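Local coordinates for protein carnitinyl-CoA dehydratase (Mycobacterium avium, PDB 3R0O) that probably catalyses the reversible dehydration of a carnitinyl-CoA thioester, as a member of the enoyl-CoA hydratase/isomerase (crotonase) family, at residues L163-K166 and V167-L171; I133-E136 and S137-F140; G230-G233 and A234-P237. One frame throughout, in Å; residues are numbered along the deposited sequence.

Contact 1 (L163-K166 and V167-L171)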
ATOM      1  N   LEU A 163      -0.575   6.502   2.811  1.00 13.62           N
ATOM      2  CA  LEU A 163       0.287   7.234   1.900  1.00 14.07           C
ATOM      3  C   LEU A 163       1.331   6.242   1.401  1.00 14.39           C
ATOM      4  O   LEU A 163       1.565   5.215   2.062  1.00 15.05           O
ATOM      5  CB  LEU A 163       0.986   8.408   2.631  1.00 14.38           C
ATOM      6  CG  LEU A 163       0.257   9.743   2.892  1.00 14.23           C
ATOM      7  CD1 LEU A 163       1.119  10.717   3.739  1.00 13.16           C
ATOM      8  CD2 LEU A 163      -0.156  10.417   1.575  1.00 10.07           C
ATOM      9  N   PRO A 164       1.953   6.510   0.234  1.00 14.54           N
ATOM     10  CA  PRO A 164       3.123   5.686  -0.104  1.00 14.96           C
ATOM     11  C   PRO A 164       4.142   5.708   1.053  1.00 15.11           C
ATOM     12  O   PRO A 164       4.325   6.757   1.695  1.00 14.94           O
ATOM     13  CB  PRO A 164       3.711   6.395  -1.327  1.00 15.05           C
ATOM     14  CG  PRO A 164       2.509   7.130  -1.941  1.00 14.76           C
ATOM     15  CD  PRO A 164       1.720   7.586  -0.752  1.00 13.69           C
ATOM     16  N   ARG A 165       4.756   4.558   1.332  1.00 15.44           N
ATOM     17  CA  ARG A 165       5.667   4.396   2.473  1.00 15.52           C
ATOM     18  C   ARG A 165       6.725   5.514   2.649  1.00 15.51           C
ATOM     19  O   ARG A 165       6.824   6.092   3.739  1.00 14.63           O
ATOM     20  CB  ARG A 165       6.351   3.011   2.447  1.00 16.90           C
ATOM     21  CG  ARG A 165       7.370   2.853   3.632  1.00 22.06           C
ATOM     22  CD  ARG A 165       7.883   1.422   3.907  1.00 30.41           C
ATOM     23  NE  ARG A 165       6.800   0.438   3.861  1.00 35.81           N
ATOM     24  CZ  ARG A 165       6.173  -0.071   4.920  1.00 37.64           C
ATOM     25  NH1 ARG A 165       6.512   0.301   6.154  1.00 38.76           N
ATOM     26  NH2 ARG A 165       5.187  -0.950   4.726  1.00 37.64           N
ATOM     27  N   LYS A 166       7.514   5.820   1.602  1.00 14.75           N
ATOM     28  CA  LYS A 166       8.522   6.875   1.731  1.00 15.33           C
ATOM     29  C   LYS A 166       7.911   8.235   2.079  1.00 15.35           C
ATOM     30  O   LYS A 166       8.463   8.975   2.888  1.00 16.61           O
ATOM     31  CB  LYS A 166       9.423   6.987   0.482  1.00 15.37           C
ATOM     32  CG  LYS A 166      10.801   6.375   0.675  1.00 15.18           C
ATOM     33  CD  LYS A 166      10.746   4.874   0.866  1.00 13.77           C
ATOM     34  CE  LYS A 166      12.176   4.317   0.977  1.00 15.75           C
ATOM     35  NZ  LYS A 166      12.233   2.864   1.420  1.00 14.00           N
ATOM     36  N   VAL A 167       6.766   8.555   1.491  1.00 14.94           N
ATOM     37  CA  VAL A 167       6.104   9.850   1.734  1.00 14.10           C
ATOM     38  C   VAL A 167       5.555   9.853   3.176  1.00 14.21           C
ATOM     39  O   VAL A 167       5.702  10.832   3.906  1.00 14.82           O
ATOM     40  CB  VAL A 167       4.957  10.113   0.683  1.00 13.63           C
ATOM     41  CG1 VAL A 167       4.191  11.375   0.996  1.00 13.42           C
ATOM     42  CG2 VAL A 167       5.494  10.151  -0.771  1.00 13.39           C
ATOM     43  N   ALA A 168       4.937   8.744   3.590  1.00 14.22           N
ATOM     44  CA  ALA A 168       4.469   8.586   4.957  1.00 14.22           C
ATOM     45  C   ALA A 168       5.609   8.746   5.984  1.00 14.76           C
ATOM     46  O   ALA A 168       5.446   9.418   7.023  1.00 15.05           O
ATOM     47  CB  ALA A 168       3.764   7.238   5.117  1.00 13.85           C
ATOM     48  N   LEU A 169       6.760   8.142   5.702  1.00 15.47           N
ATOM     49  CA  LEU A 169       7.866   8.175   6.638  1.00 15.81           C
ATOM     50  C   LEU A 169       8.410   9.596   6.738  1.00 15.98           C
ATOM     51  O   LEU A 169       8.747  10.042   7.832  1.00 15.49           O
ATOM     52  CB  LEU A 169       8.968   7.188   6.236  1.00 16.62           C
ATOM     53  CG  LEU A 169       8.621   5.756   6.657  1.00 19.89           C
ATOM     54  CD1 LEU A 169       9.392   4.779   5.849  1.00 21.71           C
ATOM     55  CD2 LEU A 169       8.837   5.546   8.194  1.00 21.96           C
ATOM     56  N   GLU A 170       8.472  10.316   5.610  1.00 15.22           N
ATOM     57  CA  GLU A 170       8.881  11.721   5.665  1.00 15.64           C
ATOM     58  C   GLU A 170       7.963  12.534   6.602  1.00 15.26           C
ATOM     59  O   GLU A 170       8.422  13.318   7.453  1.00 14.80           O
ATOM     60  CB  GLU A 170       8.899  12.320   4.261  1.00 15.83           C
ATOM     61  CG  GLU A 170       9.302  13.777   4.248  1.00 17.54           C
ATOM     62  CD  GLU A 170       9.330  14.378   2.833  1.00 18.85           C
ATOM     63  OE1 GLU A 170       9.468  13.640   1.819  1.00 16.92           O
ATOM     64  OE2 GLU A 170       9.245  15.611   2.765  1.00 20.39           O
ATOM     65  N   LEU A 171       6.662  12.309   6.458  1.00 14.12           N
ATOM     66  CA  LEU A 171       5.690  13.019   7.247  1.00 14.86           C
ATOM     67  C   LEU A 171       5.861  12.713   8.766  1.00 15.07           C
ATOM     68  O   LEU A 171       5.846  13.630   9.588  1.00 15.16           O
ATOM     69  CB  LEU A 171       4.279  12.686   6.754  1.00 14.23           C
ATOM     70  CG  LEU A 171       3.111  13.314   7.505  1.00 15.88           C
ATOM     71  CD1 LEU A 171       1.892  13.489   6.536  1.00 15.55           C
ATOM     72  CD2 LEU A 171       2.743  12.528   8.768  1.00 13.46           C
TER
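At the Pro164 ring, Pro164 CB lies 4.2 Å from Val167 CG2, and both residues also pack on Trp186 of the same chain. Pro164 also packs on Trp186 of the second subunit. Pro164 is the N-cap of helix 165-174, and the residues on either side of the cap build a hydrophobic staple: Leu163, just before it, lays its CB 3.9 Å from Ala168 CB, one turn into the helix. Swung anti to its own carbonyl carbon (chi1 -80°), the Leu163 side chain runs on along the helix flank. Leu163 CD1 reaches Leu171 CD1 at 4.0 Å, the two leucines crossing at about a right angle, and Val167 CG1 at 4.2 Å. Met178 and Leu188 add to this apolar patch.

On another flank Arg165 and Leu169 point the same way, side by side, with Arg165 CG 3.6 Å from Leu169 CD1. The backbone holds the first turn through three successive helical bonds. The first runs from Ala168 N to Pro164 O and is 2.8 Å long; Leu169 N to Arg165 O and Glu170 N to Lys166 O follow.

Lys166 and Glu170 carry their polar ends into the interface with the second subunit: Lys166 NZ bonds Ser129 O and Gln162 OE1 there, and Glu170 OE1 meets Asn190 ND2 of that subunit. That same Asn190 amide also reaches Lys166 O, which therefore accepts twice: from across the interface, and from Glu170 N at 3.0 Å.

Contact 2 (I133-E136 and S137-F140); sequences IACE and SASF
Ala134 CB is the meeting point of three side chains, lying 3.9 Å from Ala138 CB and 3.8 Å from Phe140 CZ. The methyl sits at the rim of the Phe140 ring, in its plane, so the ring addresses it edge-on and not with a face. The ring is carried back to this position by Phe140 chi1 (-56°), which sets CG beside the backbone N. Cys135 adds its sulfur: Cys135 SG, between the backbone N and the carbonyl carbon, lies 4.0 Å from Ala138 CB.

What brings these groups together is a type I beta turn from Cys135 to Ala138. Ala138 N closes it on Cys135 O at 3.1 Å, and the amide arrives well above the carbonyl plane, 57° out of it. Glu136 and Ser137 occupy the corner and face solvent. Beside the corner a water donates to both Glu136 O (3.1 Å) and Ala138 O (2.8 Å), tying the corner to the outgoing chain.

Farther out, Ser137 OG is hydrogen-bonded to Asp195 OD2, which fixes the corner against the loop following strand 191-193; Cys135 and Glu136 touch Asp195 too. The turn thus links two sheets of the crotonase fold. Strand 131-135 lies between 110-114 and 191-193 in the larger sheet, with Ile133 packed on helix 198-210, while strand 139-141 lies between 118-119 and 178-179 in the smaller one. Val114 and Ile189 both pack against Ala134 and Phe140.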
ATOM      1  N   ILE A 133     -13.177  14.434   3.234  1.00 14.40           N
ATOM      2  CA  ILE A 133     -13.282  15.638   2.413  1.00 15.00           C
ATOM      3  C   ILE A 133     -12.663  16.779   3.205  1.00 16.32           C
ATOM      4  O   ILE A 133     -12.952  16.948   4.394  1.00 16.24           O
ATOM      5  CB  ILE A 133     -14.741  15.972   1.998  1.00 15.51           C
ATOM      6  CG1 ILE A 133     -15.284  14.840   1.114  1.00 15.77           C
ATOM      7  CG2 ILE A 133     -14.782  17.298   1.205  1.00 15.43           C
ATOM      8  CD1 ILE A 133     -16.682  15.048   0.607  1.00 17.00           C
ATOM      9  N   ALA A 134     -11.764  17.512   2.562  1.00 15.82           N
ATOM     10  CA  ALA A 134     -11.111  18.638   3.224  1.00 16.83           C
ATOM     11  C   ALA A 134     -11.394  19.936   2.466  1.00 17.22           C
ATOM     12  O   ALA A 134     -11.590  19.921   1.261  1.00 17.73           O
ATOM     13  CB  ALA A 134      -9.603  18.411   3.341  1.00 15.35           C
ATOM     14  N   CYS A 135     -11.421  21.043   3.185  1.00 17.85           N
ATOM     15  CA  CYS A 135     -11.519  22.343   2.562  1.00 20.59           C
ATOM     16  C   CYS A 135     -10.119  22.750   2.080  1.00 20.91           C
ATOM     17  O   CYS A 135      -9.125  22.139   2.491  1.00 20.30           O
ATOM     18  CB  CYS A 135     -12.110  23.360   3.549  1.00 21.07           C
ATOM     19  SG  CYS A 135     -11.085  23.613   5.022  1.00 26.87           S
ATOM     20  N   GLU A 136     -10.060  23.744   1.186  1.00 21.99           N
ATOM     21  CA  GLU A 136      -8.825  24.227   0.564  1.00 23.18           C
ATOM     22  C   GLU A 136      -7.730  24.509   1.567  1.00 23.01           C
ATOM     23  O   GLU A 136      -6.574  24.119   1.365  1.00 22.24           O
ATOM     24  CB  GLU A 136      -9.103  25.513  -0.231  1.00 24.54           C
ATOM     25  CG  GLU A 136      -9.777  25.298  -1.578  1.00 29.57           C
ATOM     26  CD  GLU A 136      -8.859  24.660  -2.621  1.00 35.63           C
ATOM     27  OE1 GLU A 136      -7.622  24.784  -2.472  1.00 41.40           O
ATOM     28  OE2 GLU A 136      -9.359  24.043  -3.595  1.00 37.30           O
ATOM     29  N   SER A 137      -8.094  25.177   2.666  1.00 23.07           N
ATOM     30  CA  SER A 137      -7.081  25.608   3.626  1.00 23.45           C
ATOM     31  C   SER A 137      -6.766  24.570   4.728  1.00 22.22           C
ATOM     32  O   SER A 137      -5.991  24.857   5.634  1.00 22.25           O
ATOM     33  CB  SER A 137      -7.456  26.973   4.215  1.00 24.41           C
ATOM     34  OG  SER A 137      -8.466  26.790   5.182  1.00 27.49           O
ATOM     35  N   ALA A 138      -7.339  23.367   4.639  1.00 21.08           N
ATOM     36  CA  ALA A 138      -7.026  22.305   5.616  1.00 20.51           C
ATOM     37  C   ALA A 138      -5.592  21.782   5.410  1.00 19.98           C
ATOM     38  O   ALA A 138      -5.019  21.880   4.331  1.00 20.42           O
ATOM     39  CB  ALA A 138      -8.015  21.171   5.521  1.00 19.04           C
ATOM     40  N   SER A 139      -5.009  21.246   6.460  1.00 19.63           N
ATOM     41  CA  SER A 139      -3.720  20.584   6.334  1.00 19.66           C
ATOM     42  C   SER A 139      -3.682  19.454   7.335  1.00 19.08           C
ATOM     43  O   SER A 139      -4.429  19.466   8.326  1.00 18.82           O
ATOM     44  CB  SER A 139      -2.581  21.553   6.593  1.00 20.13           C
ATOM     45  OG  SER A 139      -2.705  22.100   7.895  1.00 21.96           O
ATOM     46  N   PHE A 140      -2.817  18.484   7.055  1.00 18.50           N
ATOM     47  CA  PHE A 140      -2.673  17.292   7.853  1.00 18.48           C
ATOM     48  C   PHE A 140      -1.206  17.172   8.270  1.00 19.07           C
ATOM     49  O   PHE A 140      -0.308  17.714   7.620  1.00 19.17           O
ATOM     50  CB  PHE A 140      -3.137  16.068   7.046  1.00 18.24           C
ATOM     51  CG  PHE A 140      -4.565  16.196   6.521  1.00 17.66           C
ATOM     52  CD1 PHE A 140      -5.622  15.624   7.206  1.00 15.86           C
ATOM     53  CD2 PHE A 140      -4.836  16.914   5.341  1.00 17.08           C
ATOM     54  CE1 PHE A 140      -6.937  15.747   6.740  1.00 15.30           C
ATOM     55  CE2 PHE A 140      -6.133  17.067   4.880  1.00 18.19           C
ATOM     56  CZ  PHE A 140      -7.194  16.475   5.574  1.00 16.20           C
TER
HETATM   57  O   HOH W   1      -3.790  23.760   2.587  1.00 24.38           O

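Contact 3 (G230-G233 and A234-P237); sequences GIIG and AEEP
Ile232 places CG2 anti to its backbone N and CG1 beside it (chi1 -62°), which sends both branches along Glu235. Side by side and pointing the same way, the two side chains touch at Ile232 CG2 and Glu235 CG, 4.0 Å apart, and at Ile232 CD1 and Glu235 OE1. Glu236 behaves differently: chi1 (-67°) sets its CG beside the backbone N, where the side chain crosses Ile231 at about a right angle, Glu236 CG 3.9 Å from Ile231 CG2. The bend at chi2 (-62°) then turns the carboxylate toward a water that donates to Glu236 OE2 at 3.0 Å and accepts from Ile232 N at 2.8 Å, bridging acid and backbone.

Ile232 O takes Glu235 N at 3.0 Å, and a weak bond from Glu236 N besides; Glu236 N also reaches Gly233 O at 3.3 Å. Glu235 N lies above the plane of the Ile232 carbonyl, and Glu236 N above that of Gly233.

Glu235 OE1 forms a salt bridge with Arg158, and Glu236 OE2 a weak hydrogen bond with His103. The whole is a strand-to-helix junction: the short, weakly bonded strand 231-232, paired with 227-228, passes through a turn at Gly233-Glu235 into helix 236-250 of the crotonase-family chain.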
ATOM      1  N   GLY A 230     -16.378  -6.559  15.300  1.00 22.33           N
ATOM      2  CA  GLY A 230     -15.972  -5.205  15.661  1.00 21.50           C
ATOM      3  C   GLY A 230     -14.497  -4.992  15.964  1.00 20.98           C
ATOM      4  O   GLY A 230     -14.123  -3.949  16.503  1.00 21.67           O
ATOM      5  N   ILE A 231     -13.661  -5.962  15.600  1.00 20.47           N
ATOM      6  CA  ILE A 231     -12.232  -5.911  15.874  1.00 19.97           C
ATOM      7  C   ILE A 231     -11.438  -6.134  14.578  1.00 19.12           C
ATOM      8  O   ILE A 231     -11.683  -7.118  13.849  1.00 18.94           O
ATOM      9  CB  ILE A 231     -11.822  -7.027  16.892  1.00 20.50           C
ATOM     10  CG1 ILE A 231     -12.504  -6.837  18.274  1.00 22.33           C
ATOM     11  CG2 ILE A 231     -10.279  -7.129  17.039  1.00 20.78           C
ATOM     12  CD1 ILE A 231     -12.163  -5.488  19.025  1.00 24.84           C
ATOM     13  N   ILE A 232     -10.476  -5.247  14.303  1.00 18.09           N
ATOM     14  CA  ILE A 232      -9.545  -5.470  13.212  1.00 18.05           C
ATOM     15  C   ILE A 232      -8.329  -6.195  13.786  1.00 18.89           C
ATOM     16  O   ILE A 232      -7.438  -5.571  14.394  1.00 19.28           O
ATOM     17  CB  ILE A 232      -9.155  -4.157  12.450  1.00 17.29           C
ATOM     18  CG1 ILE A 232     -10.387  -3.523  11.807  1.00 17.05           C
ATOM     19  CG2 ILE A 232      -8.069  -4.456  11.346  1.00 16.98           C
ATOM     20  CD1 ILE A 232     -10.258  -1.997  11.525  1.00 18.46           C
ATOM     21  N   GLY A 233      -8.299  -7.506  13.587  1.00 19.37           N
ATOM     22  CA  GLY A 233      -7.292  -8.373  14.192  1.00 20.93           C
ATOM     23  C   GLY A 233      -5.865  -7.923  13.919  1.00 21.17           C
ATOM     24  O   GLY A 233      -5.046  -7.844  14.837  1.00 21.81           O
ATOM     25  N   ALA A 234      -5.573  -7.617  12.660  1.00 20.74           N
ATOM     26  CA  ALA A 234      -4.241  -7.201  12.246  1.00 20.63           C
ATOM     27  C   ALA A 234      -3.788  -5.884  12.861  1.00 20.33           C
ATOM     28  O   ALA A 234      -2.587  -5.636  12.939  1.00 20.53           O
ATOM     29  CB  ALA A 234      -4.177  -7.120  10.674  1.00 21.03           C
ATOM     30  N   GLU A 235      -4.723  -5.025  13.297  1.00 19.74           N
ATOM     31  CA  GLU A 235      -4.326  -3.771  13.961  1.00 19.61           C
ATOM     32  C   GLU A 235      -3.984  -3.882  15.452  1.00 19.41           C
ATOM     33  O   GLU A 235      -3.222  -3.070  15.970  1.00 19.14           O
ATOM     34  CB  GLU A 235      -5.353  -2.640  13.772  1.00 18.65           C
ATOM     35  CG  GLU A 235      -5.162  -1.906  12.493  1.00 20.49           C
ATOM     36  CD  GLU A 235      -5.942  -0.622  12.425  1.00 19.86           C
ATOM     37  OE1 GLU A 235      -7.038  -0.520  13.028  1.00 22.19           O
ATOM     38  OE2 GLU A 235      -5.456   0.291  11.752  1.00 17.23           O
ATOM     39  N   GLU A 236      -4.575  -4.853  16.139  1.00 19.06           N
ATOM     40  CA  GLU A 236      -4.378  -4.998  17.571  1.00 19.31           C
ATOM     41  C   GLU A 236      -2.887  -5.062  17.972  1.00 19.02           C
ATOM     42  O   GLU A 236      -2.497  -4.421  18.947  1.00 18.44           O
ATOM     43  CB  GLU A 236      -5.171  -6.213  18.112  1.00 19.90           C
ATOM     44  CG  GLU A 236      -6.693  -6.026  18.042  1.00 20.86           C
ATOM     45  CD  GLU A 236      -7.180  -4.839  18.883  1.00 23.47           C
ATOM     46  OE1 GLU A 236      -7.115  -4.893  20.114  1.00 29.25           O
ATOM     47  OE2 GLU A 236      -7.625  -3.840  18.318  1.00 24.94           O
ATOM     48  N   PRO A 237      -2.033  -5.809  17.214  1.00 19.36           N
ATOM     49  CA  PRO A 237      -0.621  -5.751  17.621  1.00 19.16           C
ATOM     50  C   PRO A 237      -0.005  -4.379  17.374  1.00 18.74           C
ATOM     51  O   PRO A 237       0.947  -3.993  18.061  1.00 19.44           O
ATOM     52  CB  PRO A 237       0.063  -6.837  16.752  1.00 20.30           C
ATOM     53  CG  PRO A 237      -1.043  -7.753  16.341  1.00 20.73           C
ATOM     54  CD  PRO A 237      -2.255  -6.840  16.185  1.00 19.34           C
TER
HETATM   55  O   HOH W   2      -9.552  -3.280  16.080  1.00 25.38           O

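How the contacts relate
All three contacts are local, and they follow in series along the chain: contact 2, contact 1, contact 3. Contacts 1 and 2 are nearest neighbours, with centres 19 Å and closest atoms about 5 Å apart. They do not touch, but both lean on the segment leading to strand 191-193, contact 1 through Leu188 and contact 2 through Ile189. The centre of contact 3 is 22 Å from that of contact 1 and 29 Å from that of contact 2, on the opposite side of the chain's centre from the latter. The salt-bridge partner of contact 3, Arg158, sits on helix 155-162, which ends where contact 1 begins. Of the three, contact 1 alone meets another subunit.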